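Local structure of protein ACDH-11, isoform b (Caenorhabditis elegans, 4Y9J) at residues B[96-101]-B[282-287]; B[258-263]-B[269-274]. The protein belongs to the acyl-CoA dehydrogenase family and binds flavin-adenine dinucleotide in a fold that joins helical domains to a beta domain. All blocks are in the same frame, centred on the assembly; numbering follows the deposited sequence.

Contact 1. Residues B[96-101]-B[282-287]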
ATOM      1  N   ASN B  96     -17.236  -4.470  -2.367  1.00 29.49           N
ATOM      2  CA  ASN B  96     -18.639  -4.759  -2.261  1.00 32.37           C
ATOM      3  C   ASN B  96     -19.479  -3.666  -2.888  1.00 31.45           C
ATOM      4  O   ASN B  96     -20.541  -3.946  -3.511  1.00 32.81           O
ATOM      5  CB  ASN B  96     -19.065  -4.918  -0.809  1.00 36.40           C
ATOM      6  CG  ASN B  96     -18.686  -6.251  -0.246  1.00 44.54           C
ATOM      7  OD1 ASN B  96     -18.293  -7.196  -0.981  1.00 50.84           O
ATOM      8  ND2 ASN B  96     -18.867  -6.391   1.069  1.00 56.67           N
ATOM      9  N   GLU B  97     -19.019  -2.454  -2.788  1.00 30.16           N
ATOM     10  CA  GLU B  97     -19.791  -1.316  -3.306  1.00 30.65           C
ATOM     11  C   GLU B  97     -19.935  -1.290  -4.902  1.00 30.49           C
ATOM     12  O   GLU B  97     -21.000  -0.886  -5.404  1.00 29.63           O
ATOM     13  CB  GLU B  97     -19.281  -0.002  -2.816  1.00 30.70           C
ATOM     14  CG  GLU B  97     -19.356   0.226  -1.311  1.00 32.88           C
ATOM     15  CD  GLU B  97     -18.203  -0.365  -0.513  1.00 35.40           C
ATOM     16  OE1 GLU B  97     -17.343  -1.096  -1.046  1.00 33.56           O
ATOM     17  OE2 GLU B  97     -18.109  -0.023   0.638  1.00 40.73           O
ATOM     18  N   TRP B  98     -18.916  -1.760  -5.629  1.00 29.65           N
ATOM     19  CA  TRP B  98     -18.969  -1.928  -7.045  1.00 31.08           C
ATOM     20  C   TRP B  98     -20.172  -2.886  -7.366  1.00 30.66           C
ATOM     21  O   TRP B  98     -21.013  -2.573  -8.229  1.00 30.70           O
ATOM     22  CB  TRP B  98     -17.687  -2.533  -7.573  1.00 29.80           C
ATOM     23  CG  TRP B  98     -17.675  -2.802  -8.993  1.00 28.88           C
ATOM     24  CD1 TRP B  98     -17.958  -4.012  -9.598  1.00 30.69           C
ATOM     25  CD2 TRP B  98     -17.393  -1.875 -10.073  1.00 28.58           C
ATOM     26  NE1 TRP B  98     -17.781  -3.896 -10.953  1.00 31.48           N
ATOM     27  CE2 TRP B  98     -17.513  -2.599 -11.283  1.00 29.13           C
ATOM     28  CE3 TRP B  98     -17.078  -0.498 -10.143  1.00 30.33           C
ATOM     29  CZ2 TRP B  98     -17.298  -2.002 -12.539  1.00 29.87           C
ATOM     30  CZ3 TRP B  98     -16.858   0.083 -11.423  1.00 31.21           C
ATOM     31  CH2 TRP B  98     -16.980  -0.681 -12.586  1.00 29.79           C
ATOM     32  N   HIS B  99     -20.208  -4.020  -6.704  1.00 31.83           N
ATOM     33  CA  HIS B  99     -21.269  -4.964  -6.890  1.00 32.47           C
ATOM     34  C   HIS B  99     -22.634  -4.345  -6.569  1.00 33.57           C
ATOM     35  O   HIS B  99     -23.612  -4.609  -7.271  1.00 32.24           O
ATOM     36  CB  HIS B  99     -21.046  -6.274  -6.106  1.00 36.06           C
ATOM     37  CG  HIS B  99     -19.827  -7.025  -6.545  1.00 41.01           C
ATOM     38  ND1 HIS B  99     -19.665  -7.529  -7.827  1.00 44.22           N
ATOM     39  CD2 HIS B  99     -18.697  -7.350  -5.868  1.00 45.13           C
ATOM     40  CE1 HIS B  99     -18.476  -8.098  -7.929  1.00 47.18           C
ATOM     41  NE2 HIS B  99     -17.868  -7.996  -6.755  1.00 49.44           N
ATOM     42  N   LYS B 100     -22.727  -3.614  -5.469  1.00 32.18           N
ATOM     43  CA  LYS B 100     -23.958  -2.977  -5.043  1.00 33.19           C
ATOM     44  C   LYS B 100     -24.450  -1.980  -6.072  1.00 32.03           C
ATOM     45  O   LYS B 100     -25.660  -1.980  -6.411  1.00 30.94           O
ATOM     46  CB  LYS B 100     -23.807  -2.321  -3.672  1.00 35.22           C
ATOM     47  CG  LYS B 100     -25.069  -1.661  -3.151  1.00 41.68           C
ATOM     48  CD  LYS B 100     -26.225  -2.632  -2.892  1.00 44.11           C
ATOM     49  CE  LYS B 100     -27.438  -1.853  -2.359  1.00 45.19           C
ATOM     50  NZ  LYS B 100     -28.616  -2.653  -2.015  1.00 50.17           N
ATOM     51  N   LEU B 101     -23.547  -1.224  -6.654  1.00 30.33           N
ATOM     52  CA  LEU B 101     -23.899  -0.292  -7.739  1.00 31.09           C
ATOM     53  C   LEU B 101     -24.517  -1.005  -8.955  1.00 31.42           C
ATOM     54  O   LEU B 101     -25.512  -0.565  -9.502  1.00 31.91           O
ATOM     55  CB  LEU B 101     -22.723   0.543  -8.141  1.00 30.19           C
ATOM     56  CG  LEU B 101     -22.325   1.631  -7.121  1.00 31.11           C
ATOM     57  CD1 LEU B 101     -20.862   2.018  -7.241  1.00 28.92           C
ATOM     58  CD2 LEU B 101     -23.195   2.842  -7.226  1.00 31.46           C
ATOM     59  N   GLN B 282     -11.814   3.022 -10.272  1.00 24.63           N
ATOM     60  CA  GLN B 282     -12.865   2.182  -9.754  1.00 25.48           C
ATOM     61  C   GLN B 282     -13.085   0.949 -10.611  1.00 26.39           C
ATOM     62  O   GLN B 282     -13.476  -0.118 -10.096  1.00 25.70           O
ATOM     63  CB  GLN B 282     -14.224   2.930  -9.650  1.00 25.50           C
ATOM     64  CG  GLN B 282     -14.196   4.363  -9.109  1.00 27.40           C
ATOM     65  CD  GLN B 282     -13.930   5.413 -10.194  1.00 26.99           C
ATOM     66  OE1 GLN B 282     -13.326   5.158 -11.228  1.00 26.26           O
ATOM     67  NE2 GLN B 282     -14.383   6.574  -9.936  1.00 27.42           N
ATOM     68  N   LEU B 283     -12.899   1.133 -11.910  1.00 24.62           N
ATOM     69  CA  LEU B 283     -13.235   0.150 -12.945  1.00 25.59           C
ATOM     70  C   LEU B 283     -12.106  -0.870 -13.166  1.00 26.04           C
ATOM     71  O   LEU B 283     -10.970  -0.472 -13.411  1.00 25.67           O
ATOM     72  CB  LEU B 283     -13.509   0.953 -14.229  1.00 24.98           C
ATOM     73  CG  LEU B 283     -13.637   0.186 -15.509  1.00 25.83           C
ATOM     74  CD1 LEU B 283     -14.977  -0.503 -15.549  1.00 28.46           C
ATOM     75  CD2 LEU B 283     -13.610   1.191 -16.661  1.00 26.07           C
ATOM     76  N   PRO B 284     -12.404  -2.178 -13.168  1.00 26.35           N
ATOM     77  CA  PRO B 284     -11.266  -3.050 -13.449  1.00 27.44           C
ATOM     78  C   PRO B 284     -11.012  -3.144 -14.943  1.00 28.81           C
ATOM     79  O   PRO B 284     -11.917  -3.557 -15.674  1.00 29.32           O
ATOM     80  CB  PRO B 284     -11.716  -4.386 -12.928  1.00 28.86           C
ATOM     81  CG  PRO B 284     -13.182  -4.265 -12.760  1.00 28.88           C
ATOM     82  CD  PRO B 284     -13.545  -2.881 -12.598  1.00 27.57           C
ATOM     83  N   THR B 285      -9.889  -2.683 -15.395  1.00 25.15           N
ATOM     84  CA  THR B 285      -9.540  -2.778 -16.818  1.00 25.82           C
ATOM     85  C   THR B 285      -8.310  -3.638 -16.898  1.00 25.20           C
ATOM     86  O   THR B 285      -7.267  -3.339 -16.309  1.00 26.19           O
ATOM     87  CB  THR B 285      -9.315  -1.373 -17.445  1.00 27.77           C
ATOM     88  OG1 THR B 285     -10.486  -0.546 -17.315  1.00 28.80           O
ATOM     89  CG2 THR B 285      -8.848  -1.466 -18.886  1.00 27.48           C
ATOM     90  N   ALA B 286      -8.391  -4.725 -17.661  1.00 27.38           N
ATOM     91  CA  ALA B 286      -7.309  -5.693 -17.770  1.00 26.87           C
ATOM     92  C   ALA B 286      -6.747  -5.812 -19.140  1.00 27.69           C
ATOM     93  O   ALA B 286      -7.365  -5.402 -20.155  1.00 28.26           O
ATOM     94  CB  ALA B 286      -7.855  -7.078 -17.336  1.00 30.48           C
ATOM     95  N   GLU B 287      -5.587  -6.424 -19.225  1.00 26.67           N
ATOM     96  CA  GLU B 287      -5.113  -7.016 -20.459  1.00 27.40           C
ATOM     97  C   GLU B 287      -5.434  -8.511 -20.405  1.00 29.26           C
ATOM     98  O   GLU B 287      -5.145  -9.174 -19.396  1.00 31.12           O
ATOM     99  CB  GLU B 287      -3.610  -6.853 -20.622  1.00 28.65           C
ATOM    100  CG  GLU B 287      -3.178  -5.387 -20.586  1.00 29.00           C
ATOM    101  CD  GLU B 287      -1.681  -5.151 -20.520  1.00 29.89           C
ATOM    102  OE1 GLU B 287      -0.877  -6.091 -20.823  1.00 30.15           O
ATOM    103  OE2 GLU B 287      -1.356  -3.976 -20.161  1.00 30.05           O
TER
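Trp98 of helix 96-107 meets the loop Gln282-Leu283-Pro284, which leads into strand 285-298, at the junction between the helical N-terminal part and the beta domain of the acyl-CoA dehydrogenase fold. CG of Trp98 stands anti to the backbone N (chi1 177°), which carries the indole off the helix toward the loop. Its six-membered ring does the touching. Pro284 CD lies over one face, 4.2 Å from the centroid of that ring and 23° off its normal, a CH-pi contact. The methylene is offset toward the rim, and its nearest ring atom is Trp98 CZ2 at 3.9 Å. Leu283 brings one branch obliquely to the far end of the indole, with CD1 3.6 Å from Trp98 CH2. The backbone joins in as well: Gln282 O is 3.6 Å from Trp98 CE3, again obliquely. The side chain of Gln282 leads away and gives its NE2 to Asp438.

Trp98 NE1 is hydrogen-bonded to Asp228. On the same side chain, Val142 and Pro145 add apolar cover. Thr285, at the start of the strand, touches the bound flavin-adenine dinucleotide. No hydrogen bond crosses between the two segments. Between them the contact is therefore apolar and CH-pi, with one carbonyl oxygen against the ring, while the bond to Asp228 satisfies the buried indole N-H and probably limits rotation of the ring.

Contact 2. Residues B[258-263]-B[269-274]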
ATOM      1  N   LYS B 258     -19.082 -15.984 -23.301  1.00 38.35           N
ATOM      2  CA  LYS B 258     -19.198 -15.946 -21.856  1.00 41.76           C
ATOM      3  C   LYS B 258     -17.780 -15.840 -21.266  1.00 42.54           C
ATOM      4  O   LYS B 258     -16.906 -16.570 -21.703  1.00 43.13           O
ATOM      5  CB  LYS B 258     -19.874 -17.181 -21.272  1.00 49.19           C
ATOM      6  CG  LYS B 258     -21.378 -17.097 -21.267  1.00 53.35           C
ATOM      7  CD  LYS B 258     -21.963 -18.314 -20.642  1.00 63.09           C
ATOM      8  CE  LYS B 258     -21.935 -18.277 -19.106  1.00 67.63           C
ATOM      9  NZ  LYS B 258     -22.604 -17.104 -18.523  1.00 69.31           N
ATOM     10  N   ILE B 259     -17.594 -14.945 -20.309  1.00 39.06           N
ATOM     11  CA  ILE B 259     -16.269 -14.659 -19.754  1.00 39.63           C
ATOM     12  C   ILE B 259     -15.870 -15.834 -18.846  1.00 42.04           C
ATOM     13  O   ILE B 259     -14.697 -16.259 -18.816  1.00 44.01           O
ATOM     14  CB  ILE B 259     -16.268 -13.306 -19.055  1.00 37.28           C
ATOM     15  CG1 ILE B 259     -16.511 -12.209 -20.105  1.00 37.33           C
ATOM     16  CG2 ILE B 259     -14.940 -13.025 -18.329  1.00 41.91           C
ATOM     17  CD1 ILE B 259     -16.540 -10.788 -19.529  1.00 37.97           C
ATOM     18  N   ARG B 260     -16.832 -16.389 -18.130  1.00 43.40           N
ATOM     19  CA  ARG B 260     -16.595 -17.480 -17.174  1.00 43.07           C
ATOM     20  C   ARG B 260     -17.523 -18.618 -17.455  1.00 49.17           C
ATOM     21  O   ARG B 260     -18.635 -18.421 -17.911  1.00 49.89           O
ATOM     22  CB  ARG B 260     -16.766 -17.010 -15.714  1.00 43.10           C
ATOM     23  CG  ARG B 260     -15.730 -15.954 -15.326  1.00 44.32           C
ATOM     24  CD  ARG B 260     -15.897 -15.342 -13.884  1.00 44.65           C
ATOM     25  NE  ARG B 260     -14.868 -14.316 -13.723  1.00 45.46           N
ATOM     26  CZ  ARG B 260     -14.921 -13.065 -14.229  1.00 47.10           C
ATOM     27  NH1 ARG B 260     -16.011 -12.572 -14.844  1.00 44.15           N
ATOM     28  NH2 ARG B 260     -13.836 -12.283 -14.075  1.00 48.76           N
ATOM     29  N   ASP B 261     -17.036 -19.833 -17.223  1.00 52.57           N
ATOM     30  CA  ASP B 261     -17.780 -21.046 -17.524  1.00 58.69           C
ATOM     31  C   ASP B 261     -18.742 -21.347 -16.361  1.00 55.87           C
ATOM     32  O   ASP B 261     -18.863 -20.535 -15.432  1.00 52.79           O
ATOM     33  CB  ASP B 261     -16.805 -22.202 -17.805  1.00 63.44           C
ATOM     34  CG  ASP B 261     -16.132 -22.776 -16.525  1.00 64.63           C
ATOM     35  OD1 ASP B 261     -16.374 -22.328 -15.347  1.00 58.63           O
ATOM     36  OD2 ASP B 261     -15.350 -23.724 -16.731  1.00 65.44           O
ATOM     37  N   GLU B 262     -19.421 -22.478 -16.397  1.00 64.81           N
ATOM     38  CA  GLU B 262     -20.355 -22.817 -15.287  1.00 72.23           C
ATOM     39  C   GLU B 262     -19.728 -23.094 -13.854  1.00 76.08           C
ATOM     40  O   GLU B 262     -20.412 -22.938 -12.843  1.00 79.02           O
ATOM     41  CB  GLU B 262     -21.395 -23.871 -15.688  1.00 72.88           C
ATOM     42  CG  GLU B 262     -21.113 -24.737 -16.913  1.00 79.52           C
ATOM     43  CD  GLU B 262     -22.245 -25.776 -17.162  1.00 88.91           C
ATOM     44  OE1 GLU B 262     -23.441 -25.362 -17.271  1.00 85.95           O
ATOM     45  OE2 GLU B 262     -21.959 -27.010 -17.251  1.00 84.87           O
ATOM     46  N   SER B 263     -18.433 -23.421 -13.769  1.00 77.50           N
ATOM     47  CA  SER B 263     -17.697 -23.471 -12.472  1.00 68.53           C
ATOM     48  C   SER B 263     -17.170 -22.126 -11.996  1.00 63.93           C
ATOM     49  O   SER B 263     -16.586 -22.002 -10.929  1.00 61.29           O
ATOM     50  CB  SER B 263     -16.500 -24.404 -12.621  1.00 73.11           C
ATOM     51  OG  SER B 263     -16.887 -25.637 -13.206  1.00 77.25           O
ATOM     52  N   ILE B 269      -9.099 -17.725 -20.868  1.00 33.70           N
ATOM     53  CA  ILE B 269      -8.637 -16.386 -20.733  1.00 33.77           C
ATOM     54  C   ILE B 269      -7.749 -16.304 -19.505  1.00 36.30           C
ATOM     55  O   ILE B 269      -8.026 -16.951 -18.515  1.00 34.65           O
ATOM     56  CB  ILE B 269      -9.825 -15.410 -20.485  1.00 34.93           C
ATOM     57  CG1 ILE B 269     -10.698 -15.301 -21.737  1.00 38.52           C
ATOM     58  CG2 ILE B 269      -9.409 -14.041 -19.981  1.00 34.59           C
ATOM     59  CD1 ILE B 269     -12.126 -14.868 -21.386  1.00 40.96           C
ATOM     60  N   GLN B 270      -6.681 -15.527 -19.605  1.00 33.51           N
ATOM     61  CA  GLN B 270      -5.844 -15.183 -18.460  1.00 34.43           C
ATOM     62  C   GLN B 270      -5.751 -13.694 -18.396  1.00 33.63           C
ATOM     63  O   GLN B 270      -5.659 -12.996 -19.474  1.00 32.80           O
ATOM     64  CB  GLN B 270      -4.419 -15.768 -18.586  1.00 34.38           C
ATOM     65  CG  GLN B 270      -4.335 -17.213 -18.139  1.00 37.02           C
ATOM     66  CD  GLN B 270      -2.892 -17.708 -18.153  1.00 38.96           C
ATOM     67  OE1 GLN B 270      -2.004 -16.967 -18.462  1.00 41.93           O
ATOM     68  NE2 GLN B 270      -2.707 -18.931 -17.895  1.00 39.99           N
ATOM     69  N   MET B 271      -5.832 -13.147 -17.203  1.00 31.05           N
ATOM     70  CA  MET B 271      -5.705 -11.736 -17.065  1.00 32.24           C
ATOM     71  C   MET B 271      -4.231 -11.433 -16.791  1.00 32.30           C
ATOM     72  O   MET B 271      -3.657 -11.783 -15.728  1.00 31.61           O
ATOM     73  CB  MET B 271      -6.564 -11.227 -15.936  1.00 34.84           C
ATOM     74  CG  MET B 271      -8.069 -11.538 -16.005  1.00 38.74           C
ATOM     75  SD  MET B 271      -8.992 -10.565 -14.770  1.00 38.85           S
ATOM     76  CE  MET B 271     -10.535 -11.440 -14.920  1.00 45.76           C
ATOM     77  N   VAL B 272      -3.599 -10.764 -17.712  1.00 32.04           N
ATOM     78  CA  VAL B 272      -2.171 -10.515 -17.599  1.00 33.40           C
ATOM     79  C   VAL B 272      -1.880  -9.519 -16.501  1.00 30.16           C
ATOM     80  O   VAL B 272      -0.935  -9.743 -15.741  1.00 30.95           O
ATOM     81  CB  VAL B 272      -1.570 -10.064 -18.966  1.00 33.81           C
ATOM     82  CG1 VAL B 272      -0.074  -9.774 -18.834  1.00 35.85           C
ATOM     83  CG2 VAL B 272      -1.785 -11.135 -20.011  1.00 37.84           C
ATOM     84  N   ARG B 273      -2.600  -8.401 -16.456  1.00 28.16           N
ATOM     85  CA  ARG B 273      -2.511  -7.380 -15.438  1.00 28.50           C
ATOM     86  C   ARG B 273      -3.709  -6.473 -15.455  1.00 26.03           C
ATOM     87  O   ARG B 273      -4.454  -6.474 -16.430  1.00 27.89           O
ATOM     88  CB  ARG B 273      -1.215  -6.524 -15.620  1.00 31.86           C
ATOM     89  CG  ARG B 273      -1.300  -5.761 -16.914  1.00 34.05           C
ATOM     90  CD  ARG B 273       0.030  -5.236 -17.399  1.00 41.32           C
ATOM     91  NE  ARG B 273       0.384  -4.142 -16.623  1.00 42.69           N
ATOM     92  CZ  ARG B 273       0.330  -2.869 -17.016  1.00 46.89           C
ATOM     93  NH1 ARG B 273      -0.048  -2.541 -18.195  1.00 46.37           N
ATOM     94  NH2 ARG B 273       0.731  -1.928 -16.179  1.00 42.46           N
ATOM     95  N   LEU B 274      -3.931  -5.728 -14.378  1.00 25.17           N
ATOM     96  CA  LEU B 274      -4.828  -4.624 -14.404  1.00 26.65           C
ATOM     97  C   LEU B 274      -4.066  -3.367 -14.830  1.00 29.25           C
ATOM     98  O   LEU B 274      -2.878  -3.212 -14.426  1.00 28.06           O
ATOM     99  CB  LEU B 274      -5.541  -4.366 -13.094  1.00 28.44           C
ATOM    100  CG  LEU B 274      -6.401  -5.535 -12.620  1.00 30.04           C
ATOM    101  CD1 LEU B 274      -7.040  -5.161 -11.273  1.00 32.18           C
ATOM    102  CD2 LEU B 274      -7.385  -5.982 -13.664  1.00 32.99           C
TER
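CG is anti to the carbonyl carbon in both Arg260 (chi1 -64°) and Met271 (chi1 -57°). The Met271 chain is extended beyond CG and the Arg260 chain from CG to NE, and the two side chains cross at about a right angle. The contact belongs to the beta domain of the acyl-CoA dehydrogenase fold. It joins the loop after strand 252-258 to strand 269-274, the next strand in the chain. The two segments form no ladder; their closest CA atoms, of Ile259 and Ile269, are 7.9 Å apart.

The methyl of Met271 approaches the guanidinium obliquely, with CE 3.5 Å from Arg260 NH2. That nitrogen also donates to the carbonyl oxygen of Val227, which probably helps hold the end of the arginine beside this methyl.

A second touch lies nearer the start of the strand, where Ile269 points toward the loop. Trp189 of strand 186-189 packs on both isoleucines. Leu288 of the neighbouring strand 285-298 touches Ile269 and Met271. The contact is buried; in each touch a methyl meets a polar atom, and no hydrogen bond links the segments. In the second touch, Ile259 O lies 3.9 Å from Ile269 CD1.

From the N terminus, helix 96-107 comes first. The chain then runs through further helices and into the beta domain before residues 282-287 return to that helix, so contact 1 closes a long loop of 180 residues. Contact 2 falls within this loop and closes a short one, with five residues between its segments. Strands 269-274 and 285-298 then pair antiparallel in one sheet. There the contacts meet directly: Glu287 OE2 forms a salt bridge with Arg273 NH1 at 2.8 Å. Contact 1 ties the sheet to the N-terminal helices, whereas contact 2 joins parts of the beta domain to each other.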